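Local coordinates for protein CobC (PDB 6NRU) that probably removes the phosphate from adenosylcobalamin 5'-phosphate and from alpha-ribazole 5'-phosphate, late steps in the assembly of vitamin B12, at residues L52-E57 with Q145-V150; V48-V53 with R72-H77. All coordinates share one frame; numbering follows the deposited sequence.

From the N terminus, the chain first makes strand 5-10 and helix 32-44, then reaches 48-53 and strand 52-55. Contact 2 closes the short loop: after helix 59-69 the chain returns at 72-77 and lays strand 76-78 along strand 52-55. Contact 1 closes the long one. Its partner, 145-150, comes only after the helices between 95 and 136. The two start from the same stretch, overlapping at Leu52 and Val53; the shorter loop begins slightly earlier and closes well before the longer one. Together they set strand 52-55 between 76-78 and 146-151 in the sheet. Asp51 ties them further, since its OD1 takes a probable hydrogen bond from Gln145 N.

Contact 1. Residues L52-E57 with Q145-V150; sequences LVLCSE and QNILIV
Strands 52-55 and 146-150 run parallel, with their short axes 4.7 Å apart at closest approach and 20° between their directions. Four backbone hydrogen bonds alternate between them. Leu148 N gives to Leu52 O, and Leu148 O takes Leu54 N at 2.9 Å. Val150 N then gives to Leu54 O, and Val150 O receives Ser56 N. This last bond is the most bent, at 149° at the hydrogen, although Ser56 N approaches nearly along the C=O axis.

Leu52, Leu54, Ile147 and Ile149 share one face of the sheet. Ile147 packs against both leucines. From its CB, the branch CG2 stands anti to the backbone N and turns toward Leu54. Ile147 CG2 meets Leu54 CG at 3.7 Å, with Leu54 CD1 equally near. Ile147 CG2 also touches Leu52 CD2 at 3.9 Å. The other branch, CG1, runs alongside Leu52 CB. At the tip, Ile147 CD1 ends 4.1 Å from Leu52 CD2. Ile147 and Leu52 therefore point the same way, while Leu54 crosses Ile147 obliquely.

The other face carries Val53, Cys55, Leu148 and Val150. Here packing across the strands is looser. Cys55 SG, anti to its backbone N, comes 4.1 Å from Val150 CB. Helix 59-69 lies against Val53 and Cys55 on this side, and Leu148 leans on Trp7 and Ile9 of strand 5-10.

At the far end Ser56 OG is hydrogen-bonded to His152 NE2. The side chain of Val150 lies about 5 Å from that of His11, the probable phosphohistidine residue. The side chain of Ser56 is about 6 Å from that of Glu84, the probable proton donor/acceptor. The two strands are neighbours in the central sheet of the histidine phosphatase fold, and their C-terminal ends lie beside the probable active site.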
loop_
_atom_site.group_PDB
_atom_site.type_symbol
_atom_site.label_atom_id
_atom_site.label_comp_id
_atom_site.label_asym_id
_atom_site.label_seq_id
_atom_site.Cartn_x
_atom_site.Cartn_y
_atom_site.Cartn_z
ATOM N N LEU A 52 -0.843 15.788 -6.863
ATOM C CA LEU A 52 0.025 14.709 -7.306
ATOM C C LEU A 52 -0.586 13.383 -6.877
ATOM O O LEU A 52 -1.164 13.285 -5.792
ATOM C CB LEU A 52 1.437 14.856 -6.728
ATOM C CG LEU A 52 2.488 13.886 -7.270
ATOM C CD1 LEU A 52 2.661 14.060 -8.777
ATOM C CD2 LEU A 52 3.808 14.076 -6.548
ATOM N N VAL A 53 -0.463 12.372 -7.733
ATOM C CA VAL A 53 -0.906 11.018 -7.420
ATOM C C VAL A 53 0.250 10.069 -7.706
ATOM O O VAL A 53 0.772 10.041 -8.825
ATOM C CB VAL A 53 -2.150 10.606 -8.224
ATOM C CG1 VAL A 53 -2.513 9.161 -7.916
ATOM C CG2 VAL A 53 -3.320 11.530 -7.916
ATOM N N LEU A 54 0.654 9.306 -6.697
ATOM C CA LEU A 54 1.668 8.271 -6.838
ATOM C C LEU A 54 1.008 6.922 -6.605
ATOM O O LEU A 54 0.325 6.726 -5.593
ATOM C CB LEU A 54 2.816 8.484 -5.852
ATOM C CG LEU A 54 3.370 9.908 -5.754
ATOM C CD1 LEU A 54 4.442 9.993 -4.681
ATOM C CD2 LEU A 54 3.918 10.365 -7.095
ATOM N N CYS A 55 1.205 5.997 -7.537
ATOM C CA CYS A 55 0.481 4.738 -7.542
ATOM C C CYS A 55 1.441 3.587 -7.806
ATOM O O CYS A 55 2.462 3.749 -8.479
ATOM C CB CYS A 55 -0.631 4.760 -8.601
ATOM S SG CYS A 55 -1.695 3.316 -8.629
ATOM N N SER A 56 1.108 2.423 -7.261
ATOM C CA SER A 56 1.896 1.236 -7.547
ATOM C C SER A 56 1.608 0.744 -8.962
ATOM O O SER A 56 0.608 1.111 -9.585
ATOM C CB SER A 56 1.603 0.136 -6.528
ATOM O OG SER A 56 0.673 -0.801 -7.036
ATOM N N GLU A 57 2.513 -0.095 -9.473
ATOM C CA GLU A 57 2.354 -0.622 -10.826
ATOM C C GLU A 57 1.182 -1.588 -10.926
ATOM O O GLU A 57 0.545 -1.676 -11.983
ATOM C CB GLU A 57 3.631 -1.331 -11.278
ATOM C CG GLU A 57 4.876 -0.474 -11.292
ATOM C CD GLU A 57 6.077 -1.224 -11.830
ATOM O OE1 GLU A 57 6.129 -2.463 -11.674
ATOM O OE2 GLU A 57 6.966 -0.578 -12.419
ATOM N N GLN A 145 1.785 19.781 -2.234
ATOM C CA GLN A 145 1.160 19.962 -0.930
ATOM C C GLN A 145 0.278 18.800 -0.504
ATOM O O GLN A 145 0.259 18.454 0.679
ATOM C CB GLN A 145 0.327 21.251 -0.919
ATOM C CG GLN A 145 1.152 22.525 -0.781
ATOM C CD GLN A 145 0.464 23.742 -1.381
ATOM O OE1 GLN A 145 1.104 24.588 -2.007
ATOM N NE2 GLN A 145 -0.847 23.837 -1.187
ATOM N N ASN A 146 -0.460 18.187 -1.430
ATOM C CA ASN A 146 -1.393 17.104 -1.113
ATOM C C ASN A 146 -1.176 15.970 -2.109
ATOM O O ASN A 146 -1.809 15.925 -3.166
ATOM C CB ASN A 146 -2.836 17.598 -1.129
ATOM C CG ASN A 146 -3.126 18.572 -0.005
ATOM O OD1 ASN A 146 -3.396 18.172 1.129
ATOM N ND2 ASN A 146 -3.067 19.864 -0.313
ATOM N N ILE A 147 -0.289 15.048 -1.755
ATOM C CA ILE A 147 0.061 13.915 -2.600
ATOM C C ILE A 147 -0.763 12.716 -2.156
ATOM O O ILE A 147 -0.719 12.320 -0.985
ATOM C CB ILE A 147 1.564 13.610 -2.528
ATOM C CG1 ILE A 147 2.375 14.883 -2.783
ATOM C CG2 ILE A 147 1.934 12.511 -3.508
ATOM C CD1 ILE A 147 3.858 14.724 -2.543
ATOM N N LEU A 148 -1.521 12.142 -3.086
ATOM C CA LEU A 148 -2.286 10.930 -2.827
ATOM C C LEU A 148 -1.458 9.715 -3.223
ATOM O O LEU A 148 -0.909 9.665 -4.330
ATOM C CB LEU A 148 -3.603 10.943 -3.603
ATOM C CG LEU A 148 -4.341 9.605 -3.663
ATOM C CD1 LEU A 148 -4.875 9.209 -2.288
ATOM C CD2 LEU A 148 -5.458 9.650 -4.692
ATOM N N ILE A 149 -1.373 8.740 -2.323
ATOM C CA ILE A 149 -0.608 7.520 -2.550
ATOM C C ILE A 149 -1.573 6.343 -2.555
ATOM O O ILE A 149 -2.260 6.091 -1.557
ATOM C CB ILE A 149 0.484 7.326 -1.488
ATOM C CG1 ILE A 149 1.501 8.464 -1.567
ATOM C CG2 ILE A 149 1.161 5.974 -1.663
ATOM C CD1 ILE A 149 2.704 8.260 -0.680
ATOM N N VAL A 150 -1.622 5.625 -3.674
ATOM C CA VAL A 150 -2.449 4.433 -3.823
ATOM C C VAL A 150 -1.511 3.235 -3.866
ATOM O O VAL A 150 -0.746 3.066 -4.824
ATOM C CB VAL A 150 -3.327 4.494 -5.080
ATOM C CG1 VAL A 150 -4.310 3.335 -5.096
ATOM C CG2 VAL A 150 -4.059 5.829 -5.160
#

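Contact 2. Residues V48-V53 with R72-H77; sequences VSFDLV and RQLPVH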
loop_
_atom_site.group_PDB
_atom_site.type_symbol
_atom_site.label_atom_id
_atom_site.label_comp_id
_atom_site.label_asym_id
_atom_site.label_seq_id
_atom_site.Cartn_x
_atom_site.Cartn_y
_atom_site.Cartn_z
ATOM N N VAL A 48 -10.903 17.353 -1.613
ATOM C CA VAL A 48 -9.489 17.435 -1.272
ATOM C C VAL A 48 -8.714 17.732 -2.548
ATOM O O VAL A 48 -8.712 16.928 -3.488
ATOM C CB VAL A 48 -8.995 16.140 -0.612
ATOM C CG1 VAL A 48 -7.502 16.226 -0.347
ATOM C CG2 VAL A 48 -9.758 15.880 0.679
ATOM N N SER A 49 -8.057 18.889 -2.585
ATOM C CA SER A 49 -7.377 19.363 -3.789
ATOM C C SER A 49 -5.989 18.740 -3.857
ATOM O O SER A 49 -5.001 19.302 -3.382
ATOM C CB SER A 49 -7.302 20.884 -3.797
ATOM O OG SER A 49 -7.033 21.382 -2.498
ATOM N N PHE A 50 -5.917 17.559 -4.462
ATOM C CA PHE A 50 -4.629 16.934 -4.713
ATOM C C PHE A 50 -3.897 17.655 -5.839
ATOM O O PHE A 50 -4.507 18.269 -6.720
ATOM C CB PHE A 50 -4.802 15.459 -5.080
ATOM C CG PHE A 50 -5.571 14.661 -4.065
ATOM C CD1 PHE A 50 -4.950 14.182 -2.925
ATOM C CD2 PHE A 50 -6.914 14.377 -4.261
ATOM C CE1 PHE A 50 -5.654 13.444 -1.997
ATOM C CE2 PHE A 50 -7.623 13.638 -3.336
ATOM C CZ PHE A 50 -6.993 13.170 -2.202
ATOM N N ASP A 51 -2.570 17.580 -5.796
ATOM C CA ASP A 51 -1.727 18.073 -6.874
ATOM C C ASP A 51 -0.776 17.007 -7.394
ATOM O O ASP A 51 0.022 17.295 -8.295
ATOM C CB ASP A 51 -0.932 19.305 -6.419
ATOM C CG ASP A 51 -0.370 19.156 -5.021
ATOM O OD1 ASP A 51 0.141 20.158 -4.476
ATOM O OD2 ASP A 51 -0.438 18.038 -4.467
ATOM N N LEU A 52 -0.843 15.788 -6.863
ATOM C CA LEU A 52 0.025 14.709 -7.306
ATOM C C LEU A 52 -0.586 13.383 -6.877
ATOM O O LEU A 52 -1.164 13.285 -5.792
ATOM C CB LEU A 52 1.437 14.856 -6.728
ATOM C CG LEU A 52 2.488 13.886 -7.270
ATOM C CD1 LEU A 52 2.661 14.060 -8.777
ATOM C CD2 LEU A 52 3.808 14.076 -6.548
ATOM N N VAL A 53 -0.463 12.372 -7.733
ATOM C CA VAL A 53 -0.906 11.018 -7.420
ATOM C C VAL A 53 0.250 10.069 -7.706
ATOM O O VAL A 53 0.772 10.041 -8.825
ATOM C CB VAL A 53 -2.150 10.606 -8.224
ATOM C CG1 VAL A 53 -2.513 9.161 -7.916
ATOM C CG2 VAL A 53 -3.320 11.530 -7.916
ATOM N N ARG A 72 -11.422 13.782 -12.457
ATOM C CA ARG A 72 -10.516 14.814 -11.965
ATOM C C ARG A 72 -9.299 15.223 -12.778
ATOM O O ARG A 72 -8.819 16.338 -12.603
ATOM C CB ARG A 72 -10.135 14.539 -10.518
ATOM C CG ARG A 72 -11.301 14.731 -9.564
ATOM C CD ARG A 72 -10.875 14.565 -8.129
ATOM N NE ARG A 72 -9.920 15.592 -7.768
ATOM C CZ ARG A 72 -9.653 15.955 -6.529
ATOM N NH1 ARG A 72 -10.273 15.372 -5.529
ATOM N NH2 ARG A 72 -8.771 16.902 -6.294
ATOM N N GLN A 73 -8.786 14.328 -13.613
ATOM C CA GLN A 73 -7.620 14.594 -14.471
ATOM C C GLN A 73 -6.316 15.023 -13.804
ATOM O O GLN A 73 -5.693 15.966 -14.241
ATOM C CB GLN A 73 -7.963 15.588 -15.590
ATOM C CG GLN A 73 -8.636 14.971 -16.794
ATOM C CD GLN A 73 -7.635 14.597 -17.844
ATOM O OE1 GLN A 73 -6.496 14.276 -17.535
ATOM N NE2 GLN A 73 -8.047 14.646 -19.090
ATOM N N LEU A 74 -5.895 14.318 -12.765
ATOM C CA LEU A 74 -4.672 14.659 -12.056
ATOM C C LEU A 74 -3.500 13.834 -12.575
ATOM O O LEU A 74 -3.692 12.732 -13.101
ATOM C CB LEU A 74 -4.837 14.423 -10.551
ATOM C CG LEU A 74 -5.636 15.488 -9.795
ATOM C CD1 LEU A 74 -6.190 14.935 -8.491
ATOM C CD2 LEU A 74 -4.777 16.715 -9.540
ATOM N N PRO A 75 -2.274 14.347 -12.455
ATOM C CA PRO A 75 -1.103 13.585 -12.920
ATOM C C PRO A 75 -0.834 12.382 -12.027
ATOM O O PRO A 75 -0.820 12.494 -10.799
ATOM C CB PRO A 75 0.038 14.607 -12.843
ATOM C CG PRO A 75 -0.647 15.949 -12.816
ATOM C CD PRO A 75 -1.908 15.713 -12.050
ATOM N N VAL A 76 -0.605 11.229 -12.656
ATOM C CA VAL A 76 -0.443 9.957 -11.959
ATOM C C VAL A 76 0.946 9.414 -12.263
ATOM O O VAL A 76 1.241 9.053 -13.409
ATOM C CB VAL A 76 -1.519 8.941 -12.363
ATOM C CG1 VAL A 76 -1.260 7.598 -11.690
ATOM C CG2 VAL A 76 -2.902 9.467 -12.018
ATOM N N HIS A 77 1.794 9.341 -11.241
ATOM C CA HIS A 77 3.095 8.700 -11.361
ATOM C C HIS A 77 2.972 7.246 -10.933
ATOM O O HIS A 77 2.391 6.948 -9.886
ATOM C CB HIS A 77 4.146 9.402 -10.501
ATOM C CG HIS A 77 4.410 10.824 -10.888
ATOM N ND1 HIS A 77 5.633 11.429 -10.693
ATOM C CD2 HIS A 77 3.611 11.765 -11.445
ATOM C CE1 HIS A 77 5.578 12.678 -11.118
ATOM N NE2 HIS A 77 4.361 12.908 -11.579
#
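Val53 and Val76 form a parallel beta bridge, their CA atoms 4.7 Å apart, where strand 76-78 joins strand 52-55. The two strands and helix 59-69 make a beta-alpha-beta unit at the edge of the sheet. Two backbone bonds flank the bridge. His77 N gives a short, fairly straight bond to Val53 O, 2.7 Å long, nearly along the C=O axis. Val53 N gives a weak, bent one to Pro75 O.

Val53 and Val76 lie side by side, pointing the same way. Val76 CG2, beside its own backbone N, comes 4.0 Å from Val53 CB. Leu74 crosses Val53 at about a right angle and touches Val53 CG2 with its CB. Leu69 of helix 59-69 packs on Val53, Leu74 and Val76, so the helix covers this face of the unit. Leu74 also reaches Phe50: its CD1 meets Phe50 CB at 3.7 Å, and its CD2 rests against Phe50 O.

On the other side of the sheet, Leu52 sends its methyl CD1 over one face of the His77 ring. This CH-pi contact is 3.8 Å from Leu52 CD1 to the ring centroid, offset toward the rim near NE2.

Farther back, Phe50 CD2 lies over one face of the Arg72 guanidinium, 3.7 Å from Arg72 NH1. The two planes are 43° apart, so they do not stack flat. One face of the Phe50 ring is covered by Val48 CG1, and the ring meets Trp7 edge-to-face. Ser49 centres an inverse gamma turn, closed by a weak bond from Phe50 N to Val48 O. The Arg72 chain bends at chi3 (64°) to present its end. Both terminal nitrogens hold this same oxygen in the guanidinium plane: NH1 from above the carbonyl plane, and Arg72 NH2 on a lone pair, 2.8 Å from Val48 O.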